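Side-chain contacts in probable sugar kinase (Clostridium perfringens, PDB 3KZH), which probably transfers phosphate to a carbohydrate, as a member of the pfkB family of sugar kinases related to ribokinase, and is seen here with beta-D-glucopyranose bound: residues I164-S169 and S258-L263; H184-N189 and E194-F199; S284-S289 and L304-K309. All blocks are in the same frame, centred on the assembly; numbering follows the deposited sequence.

Interaction 1: I164-S169 and S258-L263. With BGC (beta-D-glucopyranose), chain C.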
# COMPACT_ATOMS: atom_id res chain seq x y z
N ILE A 164 13.61 18.38 21.31
CA ILE A 164 13.24 17.23 22.15
C ILE A 164 13.86 15.93 21.59
O ILE A 164 13.62 15.57 20.44
CB ILE A 164 11.67 17.06 22.28
CG1 ILE A 164 11.01 18.37 22.77
CG2 ILE A 164 11.33 15.91 23.24
CD1 ILE A 164 9.50 18.37 22.77
N LEU A 165 14.63 15.23 22.42
CA LEU A 165 15.28 13.98 22.02
C LEU A 165 14.64 12.67 22.49
O LEU A 165 14.36 12.50 23.68
CB LEU A 165 16.76 13.97 22.44
CG LEU A 165 17.69 12.78 22.14
CD1 LEU A 165 17.83 12.53 20.64
CD2 LEU A 165 19.06 12.97 22.77
N ASP A 166 14.48 11.75 21.54
CA ASP A 166 13.98 10.39 21.77
C ASP A 166 15.21 9.57 21.29
O ASP A 166 15.39 9.38 20.09
CB ASP A 166 12.75 10.10 20.89
CG ASP A 166 12.08 8.75 21.20
OD1 ASP A 166 12.78 7.81 21.63
OD2 ASP A 166 10.84 8.63 21.03
N PRO A 167 16.06 9.09 22.22
CA PRO A 167 17.27 8.31 21.86
C PRO A 167 17.15 6.99 21.09
O PRO A 167 18.18 6.49 20.63
CB PRO A 167 17.97 8.11 23.21
CG PRO A 167 17.50 9.25 24.03
CD PRO A 167 16.03 9.30 23.67
N VAL A 168 15.94 6.44 20.95
CA VAL A 168 15.66 5.17 20.23
C VAL A 168 16.30 3.88 20.83
O VAL A 168 15.59 2.90 21.08
CB VAL A 168 15.90 5.31 18.67
CG1 VAL A 168 15.57 4.01 17.93
CG2 VAL A 168 15.04 6.43 18.12
N SER A 169 17.62 3.89 21.03
CA SER A 169 18.36 2.76 21.60
C SER A 169 19.62 3.25 22.30
O SER A 169 20.05 4.39 22.08
CB SER A 169 18.74 1.74 20.51
OG SER A 169 19.83 2.20 19.71
N SER A 258 4.56 7.39 22.18
CA SER A 258 3.36 7.99 22.73
C SER A 258 3.68 8.88 23.92
O SER A 258 2.97 9.87 24.15
CB SER A 258 2.38 6.92 23.17
OG SER A 258 1.90 6.22 22.06
N PHE A 259 4.73 8.52 24.68
CA PHE A 259 5.16 9.32 25.84
C PHE A 259 5.71 10.65 25.37
O PHE A 259 5.39 11.67 25.97
CB PHE A 259 6.22 8.61 26.71
CG PHE A 259 6.52 9.33 28.01
CD1 PHE A 259 5.70 9.14 29.14
CD2 PHE A 259 7.56 10.28 28.10
CE1 PHE A 259 5.91 9.89 30.33
CE2 PHE A 259 7.78 11.03 29.28
CZ PHE A 259 6.95 10.84 30.39
N VAL A 260 6.51 10.64 24.29
CA VAL A 260 7.12 11.85 23.72
C VAL A 260 6.02 12.79 23.21
O VAL A 260 6.09 14.02 23.39
CB VAL A 260 8.13 11.51 22.56
CG1 VAL A 260 8.67 12.78 21.90
CG2 VAL A 260 9.31 10.73 23.11
N ALA A 261 4.98 12.18 22.65
CA ALA A 261 3.82 12.90 22.15
C ALA A 261 3.05 13.61 23.26
O ALA A 261 2.59 14.74 23.09
CB ALA A 261 2.93 11.98 21.39
N GLY A 262 2.99 12.95 24.42
CA GLY A 262 2.31 13.49 25.58
C GLY A 262 3.05 14.66 26.19
O GLY A 262 2.42 15.51 26.80
N LEU A 263 4.39 14.65 26.07
CA LEU A 263 5.25 15.75 26.53
C LEU A 263 4.94 16.95 25.65
O LEU A 263 4.86 18.08 26.12
CB LEU A 263 6.74 15.42 26.38
CG LEU A 263 7.36 14.30 27.21
CD1 LEU A 263 8.82 14.13 26.82
CD2 LEU A 263 7.21 14.59 28.69
C2 BGC C . 13.15 3.57 23.85
C3 BGC C . 11.84 3.06 24.52
C4 BGC C . 11.64 4.03 25.76
C5 BGC C . 11.54 5.55 25.33
C6 BGC C . 11.38 6.51 26.44
C1 BGC C . 12.92 5.02 23.41
O1 BGC C . 13.95 5.43 22.85
O2 BGC C . 13.38 2.87 22.82
O3 BGC C . 12.14 1.87 24.91
O4 BGC C . 10.56 3.64 26.41
O5 BGC C . 12.68 5.91 24.59
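Beside the bound glucose, where strand 162-166 of the large sheet and the turn after it line the pocket, Asp-166 and Ile-164 meet Val-260 of helix 255-268. The two strand residues, two positions apart, present their side chains to the same helix, and Val-260 answers each with a different methyl. Its CG1, anti to the backbone N (chi1 176°), approaches Ile-164 CG2 at 4.3 Å, a loose apolar contact; its CG2 lies 3.3 Å from Asp-166 OD2. The carboxylate therefore has two unlike sides. While OD2 rests on the valine methyl, OD1 is turned to the glucose, 2.9 Å from O1 of BGC, although the proton of that hydroxyl has another acceptor within reach. Asp-166 CG is also anti to its own N (chi1 -173°), which carries the buried carboxylate from the strand into the space between helix and sugar. Val-44 and Ile-48 of helix 44-54 pack on it as well.

The chain then makes a classic gamma turn centred on Val-168, closed by Ser-169 N to Pro-167 O at 2.7 Å. Pro-167 O takes a second bond from Ser-144 OG. The turn exposes Val-168 O to the ligand, and BGC O2 donates to it at 2.8 Å. Ser-169 next caps the following helix through Lys-172 N. A strand and following turn that supply sugar-binding groups, backed by the helix that begins at the glycine-rich GAGD signature, are characteristic of the ribokinase-like fold.

Interaction 2: H184-N189 and E194-F199. With BGC (beta-D-glucopyranose), chain C.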
# COMPACT_ATOMS: atom_id res chain seq x y z
N HIS A 184 16.55 20.89 24.81
CA HIS A 184 15.72 21.46 25.86
C HIS A 184 15.16 20.29 26.70
O HIS A 184 14.96 20.42 27.91
CB HIS A 184 14.58 22.28 25.22
CG HIS A 184 13.46 22.66 26.14
ND1 HIS A 184 12.57 21.74 26.66
CD2 HIS A 184 13.06 23.87 26.61
CE1 HIS A 184 11.67 22.37 27.39
NE2 HIS A 184 11.95 23.66 27.38
N THR A 185 14.90 19.17 26.04
CA THR A 185 14.36 18.00 26.71
C THR A 185 14.95 16.75 26.13
O THR A 185 15.16 16.64 24.93
CB THR A 185 12.79 17.94 26.55
OG1 THR A 185 12.20 19.03 27.26
CG2 THR A 185 12.19 16.62 27.09
N ILE A 186 15.33 15.84 27.03
CA ILE A 186 15.80 14.53 26.61
C ILE A 186 14.84 13.54 27.28
O ILE A 186 14.30 13.81 28.35
CB ILE A 186 17.32 14.25 26.95
CG1 ILE A 186 17.61 14.38 28.44
CG2 ILE A 186 18.23 15.14 26.10
CD1 ILE A 186 18.83 13.62 28.87
N LYS A 187 14.60 12.39 26.63
CA LYS A 187 13.70 11.40 27.15
C LYS A 187 14.32 9.96 27.01
O LYS A 187 13.92 9.15 26.13
CB LYS A 187 12.32 11.47 26.47
CG LYS A 187 11.15 11.00 27.39
CD LYS A 187 10.93 9.53 27.39
CE LYS A 187 10.65 8.96 26.01
NZ LYS A 187 11.35 7.75 25.76
N PRO A 188 15.31 9.64 27.86
CA PRO A 188 15.87 8.30 27.74
C PRO A 188 15.30 7.29 28.72
O PRO A 188 14.52 7.65 29.58
CB PRO A 188 17.36 8.56 28.02
CG PRO A 188 17.32 9.61 29.05
CD PRO A 188 16.29 10.53 28.52
N ASN A 189 15.60 6.01 28.51
CA ASN A 189 15.19 5.01 29.47
C ASN A 189 16.38 4.82 30.42
O ASN A 189 17.39 5.53 30.27
CB ASN A 189 14.65 3.71 28.84
CG ASN A 189 15.68 2.94 28.02
OD1 ASN A 189 16.87 3.25 28.00
ND2 ASN A 189 15.21 1.90 27.36
N GLU A 194 22.25 5.92 31.17
CA GLU A 194 23.55 5.47 31.68
C GLU A 194 24.64 5.76 30.66
O GLU A 194 25.73 6.23 31.02
CB GLU A 194 23.53 3.97 31.98
CG GLU A 194 22.61 3.59 33.11
CD GLU A 194 22.56 2.11 33.38
OE1 GLU A 194 22.73 1.73 34.55
OE2 GLU A 194 22.34 1.34 32.42
N ILE A 195 24.30 5.55 29.39
CA ILE A 195 25.20 5.78 28.26
C ILE A 195 25.48 7.27 28.12
O ILE A 195 26.65 7.68 28.00
CB ILE A 195 24.60 5.24 26.91
CG1 ILE A 195 24.16 3.78 27.03
CG2 ILE A 195 25.60 5.39 25.78
CD1 ILE A 195 25.24 2.77 27.41
N LEU A 196 24.42 8.08 28.20
CA LEU A 196 24.50 9.53 28.08
C LEU A 196 25.18 10.23 29.27
O LEU A 196 25.83 11.27 29.10
CB LEU A 196 23.11 10.12 27.84
CG LEU A 196 22.30 9.81 26.58
CD1 LEU A 196 20.91 10.37 26.75
CD2 LEU A 196 22.96 10.36 25.33
N ALA A 197 25.03 9.65 30.46
CA ALA A 197 25.63 10.20 31.68
C ALA A 197 27.07 9.73 31.90
O ALA A 197 27.92 10.52 32.34
CB ALA A 197 24.77 9.86 32.90
N GLY A 198 27.33 8.46 31.59
CA GLY A 198 28.66 7.89 31.74
C GLY A 198 28.92 7.15 33.04
O GLY A 198 30.08 6.99 33.44
N PHE A 199 27.84 6.72 33.71
CA PHE A 199 27.90 5.97 34.97
C PHE A 199 26.61 5.18 35.21
O PHE A 199 25.56 5.57 34.68
CB PHE A 199 28.22 6.91 36.17
CG PHE A 199 27.32 8.12 36.30
CD1 PHE A 199 26.10 8.04 37.00
CD2 PHE A 199 27.72 9.36 35.78
CE1 PHE A 199 25.28 9.18 37.17
CE2 PHE A 199 26.92 10.52 35.94
CZ PHE A 199 25.70 10.42 36.64
C2 BGC C . 13.15 3.57 23.85
C3 BGC C . 11.84 3.06 24.52
C4 BGC C . 11.64 4.03 25.76
C5 BGC C . 11.54 5.55 25.33
C6 BGC C . 11.38 6.51 26.44
C1 BGC C . 12.92 5.02 23.41
O1 BGC C . 13.95 5.43 22.85
O2 BGC C . 13.38 2.87 22.82
O3 BGC C . 12.14 1.87 24.91
O4 BGC C . 10.56 3.64 26.41
O5 BGC C . 12.68 5.91 24.59
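Leu-196 of helix 190-197 places a single methyl, CD1, against two side chains of the segment 184-189. Pro-188 CB lies 4.2 Å from it, and Ile-186 reaches it with its terminal methyl, CD1, at 4.4 Å. The extended second torsion of Leu-196 (chi2 171°) drives CD1 straight out from the helix, so that this one branch does the touching. The contact is small, purely apolar and buried; Ile-180 packs on Leu-196, and Pro-167 on Pro-188.

Alternation along the extended chain puts Lys-187 on the other side from Ile-186 and Pro-188. Its chain bends at three torsions, passes Phe-259, Val-260 and Leu-263 of helix 255-268, and ends in a covalent bond from NZ to C6 of the glucose, 1.4 Å long. The nitrogen thus occupies the place of the sugar's missing sixth hydroxyl, making this a modified lysine that tethers the ligand in the pocket.

Further out, both ends of the helix are secured. Asn-189 is its N-cap: with chi1 at 63°, OD1 accepts from Glu-192 N, while Glu-192 bonds the sugar through its own carboxylate. At the C-terminal end Gly-198, in the left-handed region with phi 96°, donates from N to Glu-194 O at 2.8 Å. The carboxylate of Glu-194 is shared between His-191 ND1 and Ile-201 N, which ties the helix to the chain beyond it. On the strand side, His-184 ND1 and Thr-185 OG1 are hydrogen-bonded at 2.8 Å. Asn-189 and Glu-192, at the start of a helix that follows a sheet strand, match the NXXE motif of pfkB-family kinases.

Interaction 3: S284-S289 and L304-K309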
# COMPACT_ATOMS: atom_id res chain seq x y z
N SER A 284 1.17 6.42 27.11
CA SER A 284 2.11 5.31 27.00
C SER A 284 1.44 4.02 27.46
O SER A 284 1.59 3.00 26.81
CB SER A 284 3.38 5.59 27.82
OG SER A 284 4.34 4.57 27.64
N ASN A 285 0.62 4.12 28.52
CA ASN A 285 -0.12 2.98 29.08
C ASN A 285 -1.17 2.42 28.12
O ASN A 285 -1.36 1.21 28.07
CB ASN A 285 -0.82 3.34 30.41
CG ASN A 285 0.16 3.54 31.57
OD1 ASN A 285 1.28 3.01 31.59
ND2 ASN A 285 -0.29 4.30 32.56
N ILE A 286 -1.84 3.30 27.37
CA ILE A 286 -2.87 2.92 26.39
C ILE A 286 -2.24 2.15 25.22
O ILE A 286 -2.76 1.13 24.78
CB ILE A 286 -3.64 4.16 25.84
CG1 ILE A 286 -4.45 4.82 26.96
CG2 ILE A 286 -4.63 3.75 24.77
CD1 ILE A 286 -5.07 6.16 26.59
N THR A 287 -1.09 2.64 24.77
CA THR A 287 -0.35 2.04 23.66
C THR A 287 0.28 0.70 24.07
O THR A 287 0.35 -0.23 23.26
CB THR A 287 0.72 3.02 23.13
OG1 THR A 287 0.08 4.25 22.78
CG2 THR A 287 1.40 2.50 21.91
N ILE A 288 0.66 0.60 25.34
CA ILE A 288 1.27 -0.61 25.90
C ILE A 288 0.25 -1.75 26.09
O ILE A 288 0.63 -2.92 26.05
CB ILE A 288 2.07 -0.25 27.21
CG1 ILE A 288 3.48 -0.82 27.14
CG2 ILE A 288 1.34 -0.68 28.48
CD1 ILE A 288 4.44 -0.23 28.17
N SER A 289 -1.02 -1.39 26.26
CA SER A 289 -2.12 -2.34 26.46
C SER A 289 -2.72 -2.89 25.17
O SER A 289 -3.67 -3.68 25.23
CB SER A 289 -3.23 -1.70 27.30
OG SER A 289 -4.04 -0.83 26.52
N LEU A 304 -7.93 11.29 28.64
CA LEU A 304 -8.48 11.96 29.83
C LEU A 304 -9.38 11.05 30.68
O LEU A 304 -9.36 11.14 31.91
CB LEU A 304 -9.25 13.22 29.43
CG LEU A 304 -8.48 14.43 28.89
CD1 LEU A 304 -9.45 15.57 28.63
CD2 LEU A 304 -7.40 14.88 29.86
N ALA A 305 -10.11 10.14 30.03
CA ALA A 305 -11.00 9.19 30.71
C ALA A 305 -10.19 8.14 31.48
O ALA A 305 -10.60 7.75 32.58
CB ALA A 305 -11.93 8.50 29.71
N LYS A 306 -9.06 7.72 30.92
CA LYS A 306 -8.18 6.74 31.57
C LYS A 306 -7.33 7.39 32.66
O LYS A 306 -7.00 6.74 33.64
CB LYS A 306 -7.29 6.02 30.56
CG LYS A 306 -6.81 4.64 31.04
CD LYS A 306 -5.38 4.34 30.63
CE LYS A 306 -4.90 3.00 31.16
NZ LYS A 306 -5.68 1.87 30.59
N LEU A 307 -7.03 8.68 32.50
CA LEU A 307 -6.25 9.46 33.47
C LEU A 307 -7.03 9.64 34.79
O LEU A 307 -6.44 9.60 35.87
CB LEU A 307 -5.89 10.84 32.87
CG LEU A 307 -5.29 11.98 33.72
CD1 LEU A 307 -3.88 11.64 34.13
CD2 LEU A 307 -5.32 13.29 32.97
N GLU A 308 -8.35 9.81 34.68
CA GLU A 308 -9.24 10.00 35.83
C GLU A 308 -9.38 8.69 36.63
O GLU A 308 -9.33 8.70 37.85
CB GLU A 308 -10.63 10.47 35.38
CG GLU A 308 -11.52 11.03 36.51
CD GLU A 308 -12.98 11.23 36.09
OE1 GLU A 308 -13.28 12.17 35.32
OE2 GLU A 308 -13.84 10.44 36.55
N LYS A 309 -9.46 7.58 35.89
CA LYS A 309 -9.61 6.23 36.41
C LYS A 309 -8.33 5.56 36.93
O LYS A 309 -8.38 4.44 37.43
CB LYS A 309 -10.25 5.34 35.33
CG LYS A 309 -11.78 5.32 35.37
CD LYS A 309 -12.48 5.35 34.00
CE LYS A 309 -12.42 4.03 33.23
NZ LYS A 309 -11.21 3.92 32.36
O HOH W 1 -5.82 0.63 28.45
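Ile-286 and Lys-306 lie alongside each other but run in opposite directions, each extending from its own helix past the other. The lysine methylenes make the contact: CD sits 3.8 Å from Ile-286 CG1, and one carbon further along CE comes within 4.2 Å of Asn-285 CB. Two consecutive residues of helix 273-288 thus touch the aliphatic part of one long side chain from helix 300-308. Ile-286 leaves its backbone at an angle to the contact, and with CG1 anti to the carbonyl carbon (chi1 -66°) this branch is swung round to meet the lysine.

The polar end of Lys-306 is handled differently. Its last torsion is bent (chi4 64°), which turns NZ off the line of the methylenes and toward a water. The 2.5 Å between NZ and that water is suspiciously short, so the position of the water is doubtful. As modelled, it donates to Ser-289 OG, 3.0 Å away. The serine hydroxyl spends its own proton on Ile-286 O, at 2.9 Å from OG, with OG tilted 31° from the carbonyl plane. If the water is correctly placed, a chain would run from lysine through water and serine to a carbonyl in the last turn of helix 273-288. A positive charge near this C-terminal end would be favourably placed toward the helix dipole.

Other residues complete the packing of the two helices. Ile-286 also touches Thr-302 and Val-303 of helix 300-308, as well as His-295 and Met-298 of the connecting loop, and Thr-282 one turn earlier packs on both Lys-306 and Leu-307. Helix 300-308 thus lies against helix 273-288, just ahead of the sheet's edge strand 312-317.

Overall arrangement
Interactions 1 and 2, with centres 12 Å apart, share the large sheet, in which strands 162-166 and 185-186 are parallel neighbours joined by backbone bonds between Leu-165 and both Thr-185 and Lys-187. Both reach the glucose, and Phe-259 of interaction 1 packs on the tethering lysine of interaction 2. Interaction 2 falls within the 88 residues that separate the segments of interaction 1; interaction 3 follows both. It lies about 17 Å between centres from interaction 1, linked through the consecutive helices 255-268 and 273-288 by a probable Ser-258 to Thr-287 hydrogen bond, and about 26 Å from interaction 2. Two contacts thus shape the pocket, while the third joins helices farther out.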